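Local coordinates for intracellular serine protease (Bacillus licheniformis, PDB 4ZOQ), which is a subtilisin-family lanthipeptide protease that cleaves peptide bonds sequence-specifically, made as a precursor whose N-terminal prodomain packs against the catalytic domain, at the interface of chains A and B. Residues are numbered along the deposited sequence; one frame, centred on the assembly and turned at random. Chains: chain A, Intracellular serine protease; chain B, Intracellular serine protease.

Contact 1: the interface of chains A and B. Residues chain A 34, 63, 87, 89; chain B 150-151, 153-154.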
# COMPACT_ATOMS: atom_id res chain seq x y z
N LEU A 34 22.23 -9.67 -3.47
CA LEU A 34 22.13 -9.08 -2.16
C LEU A 34 23.50 -9.16 -1.49
O LEU A 34 24.00 -10.25 -1.22
CB LEU A 34 21.05 -9.77 -1.32
CG LEU A 34 20.89 -9.07 0.02
CD1 LEU A 34 20.46 -7.62 -0.19
CD2 LEU A 34 19.90 -9.80 0.91
N PHE A 63 21.12 -4.21 -2.40
CA PHE A 63 20.40 -5.12 -3.27
C PHE A 63 20.41 -4.58 -4.70
O PHE A 63 19.99 -3.45 -4.96
CB PHE A 63 18.97 -5.33 -2.73
CG PHE A 63 18.19 -6.40 -3.43
CD1 PHE A 63 18.62 -7.72 -3.44
CD2 PHE A 63 16.98 -6.10 -4.06
CE1 PHE A 63 17.89 -8.70 -4.08
CE2 PHE A 63 16.24 -7.08 -4.69
CZ PHE A 63 16.70 -8.39 -4.70
N ASP A 87 24.67 -13.00 -2.24
CA ASP A 87 23.84 -14.12 -2.70
C ASP A 87 23.17 -13.67 -3.99
O ASP A 87 22.85 -12.50 -4.14
CB ASP A 87 22.81 -14.56 -1.64
CG ASP A 87 23.43 -14.84 -0.28
OD1 ASP A 87 24.63 -15.18 -0.22
OD2 ASP A 87 22.73 -14.71 0.74
N ILE A 89 20.27 -14.15 -7.30
CA ILE A 89 18.98 -14.71 -7.66
C ILE A 89 18.80 -14.74 -9.16
O ILE A 89 19.12 -13.77 -9.85
CB ILE A 89 17.79 -13.90 -7.03
CG1 ILE A 89 17.76 -14.03 -5.52
CG2 ILE A 89 16.44 -14.35 -7.59
CD1 ILE A 89 16.82 -13.02 -4.86
N VAL B 150 16.27 -15.05 0.04
CA VAL B 150 17.13 -13.91 -0.23
C VAL B 150 16.27 -12.69 -0.55
O VAL B 150 16.52 -11.59 -0.05
CB VAL B 150 18.11 -14.19 -1.39
CG1 VAL B 150 18.75 -12.90 -1.85
CG2 VAL B 150 19.20 -15.16 -0.92
N LEU B 151 15.24 -12.90 -1.37
CA LEU B 151 14.28 -11.85 -1.68
C LEU B 151 13.62 -11.31 -0.40
O LEU B 151 13.45 -10.10 -0.25
CB LEU B 151 13.21 -12.35 -2.65
CG LEU B 151 12.23 -11.32 -3.21
CD1 LEU B 151 12.94 -10.39 -4.15
CD2 LEU B 151 11.03 -11.98 -3.90
N LYS B 153 14.85 -11.50 2.61
CA LYS B 153 15.92 -10.88 3.38
C LYS B 153 16.14 -9.44 2.92
O LYS B 153 16.33 -8.52 3.72
CB LYS B 153 17.20 -11.69 3.23
CG LYS B 153 18.42 -11.16 3.95
CD LYS B 153 19.57 -12.12 3.77
CE LYS B 153 20.78 -11.75 4.60
NZ LYS B 153 21.89 -12.68 4.26
N ALA B 154 16.12 -9.27 1.60
CA ALA B 154 16.27 -7.96 0.99
C ALA B 154 15.12 -7.07 1.38
O ALA B 154 15.27 -5.90 1.75
CB ALA B 154 16.34 -8.08 -0.54
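A:Leu34, on strand 31-35 of the LicP prodomain, lies against helix 146-164 of the subtilase domain. Its CB faces the CG1 methyl of B:Val150 at 3.9 Å. From there CG stands anti to the backbone N (chi1 -176°) and aims both methyls at the helix: CD1 comes near the methyl of B:Ala154, while CD2 rests on the aliphatic stem of B:Lys153, 3.6 Å from its CG and hardly farther from its CD. Next to this leucine, B:Ala154 places CB over the centre of one face of the A:Phe63 ring, 3.8 Å from the centroid, a CH-pi contact; A:Leu34 CA borders the same ring at its edge. B:Val150 divides its two methyls between residues of strand 86-89. B:Val150 CG1 meets A:Ile89 CD1 at 3.6 Å, the two side chains running antiparallel where they touch, and CG2 meets the CB of A:Asp87 at 3.7 Å. The stem of B:Lys153 is extended and carries its amine toward A:Asp87, whose charge could favour that position, although the groups are not in contact: the lysine NZ stays 4.1 Å from the carboxylate OD2.

Contact 2: the interface of chains A and B. Residues chain A 58, 60-61; chain B 120-121, 124, 154, 158.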
# COMPACT_ATOMS: atom_id res chain seq x y z
N ILE A 58 20.37 -0.61 -4.98
CA ILE A 58 19.67 0.13 -3.95
C ILE A 58 20.60 0.19 -2.75
O ILE A 58 20.67 -0.76 -1.97
CB ILE A 58 18.30 -0.51 -3.57
CG1 ILE A 58 17.43 -0.70 -4.82
CG2 ILE A 58 17.52 0.35 -2.56
CD1 ILE A 58 16.25 -1.62 -4.60
N GLU A 60 21.05 1.53 0.26
CA GLU A 60 20.76 1.40 1.67
C GLU A 60 20.52 -0.04 2.09
O GLU A 60 20.67 -0.38 3.25
CB GLU A 60 19.57 2.28 2.06
CG GLU A 60 19.86 3.77 1.96
CD GLU A 60 19.67 4.31 0.55
OE1 GLU A 60 19.59 3.50 -0.40
OE2 GLU A 60 19.58 5.54 0.39
N ILE A 61 20.13 -0.87 1.15
CA ILE A 61 19.84 -2.27 1.47
C ILE A 61 20.78 -3.23 0.75
O ILE A 61 20.68 -4.45 0.91
CB ILE A 61 18.34 -2.62 1.20
CG1 ILE A 61 17.96 -2.39 -0.26
CG2 ILE A 61 17.41 -1.82 2.14
CD1 ILE A 61 16.59 -2.94 -0.58
N MET B 120 10.91 -2.27 -3.38
CA MET B 120 11.95 -1.96 -2.40
C MET B 120 12.61 -0.62 -2.71
O MET B 120 12.81 0.21 -1.81
CB MET B 120 13.02 -3.06 -2.38
CG MET B 120 12.50 -4.42 -2.07
SD MET B 120 13.81 -5.64 -1.77
CE MET B 120 13.04 -7.08 -2.51
N LYS B 121 12.91 -0.39 -3.98
CA LYS B 121 13.56 0.85 -4.37
C LYS B 121 12.65 2.03 -4.06
O LYS B 121 13.09 3.05 -3.55
CB LYS B 121 13.94 0.83 -5.83
CG LYS B 121 14.81 2.01 -6.24
CD LYS B 121 15.05 1.95 -7.73
CE LYS B 121 16.32 1.18 -8.06
NZ LYS B 121 16.50 0.98 -9.51
N VAL B 124 12.56 2.76 -0.33
CA VAL B 124 13.72 3.46 0.16
C VAL B 124 13.69 4.91 -0.28
O VAL B 124 13.91 5.83 0.52
CB VAL B 124 15.00 2.78 -0.32
CG1 VAL B 124 16.20 3.63 0.06
CG2 VAL B 124 15.09 1.42 0.34
N ALA B 154 16.12 -9.27 1.60
CA ALA B 154 16.27 -7.96 0.99
C ALA B 154 15.12 -7.07 1.38
O ALA B 154 15.27 -5.90 1.75
CB ALA B 154 16.34 -8.08 -0.54
N ALA B 158 14.59 -3.30 3.55
CA ALA B 158 13.81 -2.14 3.16
C ALA B 158 12.85 -1.74 4.27
O ALA B 158 12.73 -0.55 4.63
CB ALA B 158 13.05 -2.42 1.87
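A:Ile58 ends strand 54-58 of the prodomain in an extended backbone conformation (psi 97°), and A:Glu60 and A:Ile61 follow in the loop leading to strand 63-67, opposite helices 116-128 and 146-164 of the subtilase domain. Subtilisin-type prodomains commonly dock on the catalytic domain through a sheet laid over a helix pair, and the arrangement here agrees with that. The CD1 methyl of A:Ile58 touches the CB of B:Lys121 at 3.6 Å. A:Ile58 CG1 passes slantwise over the lysine stem, whose bend at chi3 (-92°) brings B:Lys121 CE to 3.9 Å from it. The other branch of A:Ile58, CG2, points to B:Val124 and meets the CG2 methyl there at 3.9 Å. The remaining methyl of this valine, CG1, is turned to A:Glu60, whose chain is bent at chi2; the carboxylate oxygen OE1 comes to 3.4 Å from B:Val124 CG1 and CD lies just behind, a van der Waals contact of the acid end with a methyl. A:Ile61 reaches toward both helices with different branches. A:Ile61 CG2 packs on the backbone of B:Ala158, 3.5 Å from its N and slightly farther from CA. With chi1 at 59°, CG1 of A:Ile61 is flanked by both backbone branches, and the chain beyond it runs out straight to bring CD1 to the side chain of B:Met120, which it crosses at about a right angle, 4.0 Å from the methionine CB, and near the carbonyl O of B:Ala154.

Contact 3: the interface of chains A and B. Residues chain A 32, 56, 58, 63-65; chain B 115, 117, 120.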
# COMPACT_ATOMS: atom_id res chain seq x y z
N TYR A 32 19.75 -10.83 -9.84
CA TYR A 32 19.68 -9.97 -8.67
C TYR A 32 20.68 -10.39 -7.59
O TYR A 32 20.95 -11.59 -7.40
CB TYR A 32 18.27 -9.94 -8.07
CG TYR A 32 17.23 -9.28 -8.95
CD1 TYR A 32 16.50 -10.02 -9.88
CD2 TYR A 32 16.98 -7.92 -8.85
CE1 TYR A 32 15.56 -9.41 -10.70
CE2 TYR A 32 16.03 -7.30 -9.67
CZ TYR A 32 15.33 -8.05 -10.59
OH TYR A 32 14.39 -7.43 -11.38
N ASP A 56 22.42 -2.14 -10.98
CA ASP A 56 21.63 -1.08 -10.39
C ASP A 56 21.43 -1.43 -8.94
O ASP A 56 20.76 -2.39 -8.63
CB ASP A 56 20.29 -0.95 -11.10
CG ASP A 56 19.49 0.25 -10.63
OD1 ASP A 56 19.87 0.88 -9.62
OD2 ASP A 56 18.43 0.54 -11.25
N ILE A 58 20.37 -0.61 -4.98
CA ILE A 58 19.67 0.13 -3.95
C ILE A 58 20.60 0.19 -2.75
O ILE A 58 20.67 -0.76 -1.97
CB ILE A 58 18.30 -0.51 -3.57
CG1 ILE A 58 17.43 -0.70 -4.82
CG2 ILE A 58 17.52 0.35 -2.56
CD1 ILE A 58 16.25 -1.62 -4.60
N PHE A 63 21.12 -4.21 -2.40
CA PHE A 63 20.40 -5.12 -3.27
C PHE A 63 20.41 -4.58 -4.70
O PHE A 63 19.99 -3.45 -4.96
CB PHE A 63 18.97 -5.33 -2.73
CG PHE A 63 18.19 -6.40 -3.43
CD1 PHE A 63 18.62 -7.72 -3.44
CD2 PHE A 63 16.98 -6.10 -4.06
CE1 PHE A 63 17.89 -8.70 -4.08
CE2 PHE A 63 16.24 -7.08 -4.69
CZ PHE A 63 16.70 -8.39 -4.70
N ALA A 64 20.87 -5.40 -5.63
CA ALA A 64 21.16 -4.89 -6.95
C ALA A 64 20.53 -5.71 -8.06
O ALA A 64 20.44 -6.93 -7.97
CB ALA A 64 22.67 -4.80 -7.16
N LYS A 65 20.14 -5.04 -9.14
CA LYS A 65 19.71 -5.78 -10.31
C LYS A 65 20.84 -5.67 -11.34
O LYS A 65 21.31 -4.59 -11.68
CB LYS A 65 18.38 -5.24 -10.87
CG LYS A 65 18.11 -5.61 -12.33
CD LYS A 65 16.79 -5.03 -12.85
CE LYS A 65 16.76 -3.52 -12.76
NZ LYS A 65 17.80 -2.85 -13.59
N ASP B 115 7.69 -5.75 -10.11
CA ASP B 115 8.87 -6.43 -9.65
C ASP B 115 9.04 -6.06 -8.18
O ASP B 115 8.84 -4.90 -7.79
CB ASP B 115 10.08 -6.00 -10.52
CG ASP B 115 11.42 -6.59 -10.05
OD1 ASP B 115 11.46 -7.57 -9.27
OD2 ASP B 115 12.46 -6.06 -10.51
N TYR B 117 11.65 -5.86 -6.64
CA TYR B 117 12.83 -5.01 -6.61
C TYR B 117 12.42 -3.54 -6.69
O TYR B 117 12.91 -2.71 -5.93
CB TYR B 117 13.77 -5.35 -7.78
CG TYR B 117 14.96 -4.44 -7.91
CD1 TYR B 117 16.09 -4.64 -7.13
CD2 TYR B 117 14.95 -3.34 -8.78
CE1 TYR B 117 17.19 -3.81 -7.23
CE2 TYR B 117 16.05 -2.49 -8.88
CZ TYR B 117 17.16 -2.73 -8.10
OH TYR B 117 18.27 -1.92 -8.16
N MET B 120 10.91 -2.27 -3.38
CA MET B 120 11.95 -1.96 -2.40
C MET B 120 12.61 -0.62 -2.71
O MET B 120 12.81 0.21 -1.81
CB MET B 120 13.02 -3.06 -2.38
CG MET B 120 12.50 -4.42 -2.07
SD MET B 120 13.81 -5.64 -1.77
CE MET B 120 13.04 -7.08 -2.51
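B:Tyr117, in the first turn of subtilase helix 116-128, inserts its ring among side chains of the LicP prodomain sheet. A:Ile58 CD1 covers one ring face near the rim, 3.9 Å from the centroid, in a CH-pi contact, and A:Lys65 CB lies over the opposite face, likewise offset. The ring is thus sandwiched between aliphatic groups, while A:Phe63 places CE2 at its edge, in plane, 3.5 Å from the tyrosine CD1. The same phenylalanine atom meets B:Met120 CE. A:Tyr32 crosses the base of B:Tyr117 obliquely and sets its CE2 against CG at 3.5 Å. Farther out, CG of B:Tyr117 is anti to the backbone N (chi1 175°), which sends the phenol across to strand 54-58. There its hydroxyl OH donates a hydrogen bond to the backbone O of A:Asp56 at 2.6 Å, from well above the carbonyl plane. At the other end of the rim, the A:Tyr32 phenol OH donates to OD2 of the B:Asp115 carboxylate at 2.5 Å, approaching at a tilt out of a carboxylate plane turned 66° from the tyrosine ring. The second oxygen, OD1, accepts a hydrogen bond from the backbone N of B:Tyr117 at 3.1 Å, an N-cap of the helix that probably steadies the acid for A:Tyr32.

The C-alpha centres of contacts 2 and 3 are about 7 Å apart, those of contacts 1 and 3 about 8 Å and those of contacts 1 and 2 about 10 Å, forming one continuous surface. Contact 1 shares A:Phe63 with contact 3 and B:Ala154 with contact 2; contacts 2 and 3 share A:Ile58 and B:Met120. Helices 116-128 and 146-164, with B:Asp115 just before the first, receive the prodomain sheet, a contact of a prodomain with its own protein's catalytic domain. The centre of contact 2 lies about 15 Å from B:Asp51 and about 21 Å from B:His86, so this surface probably serves docking rather than catalysis.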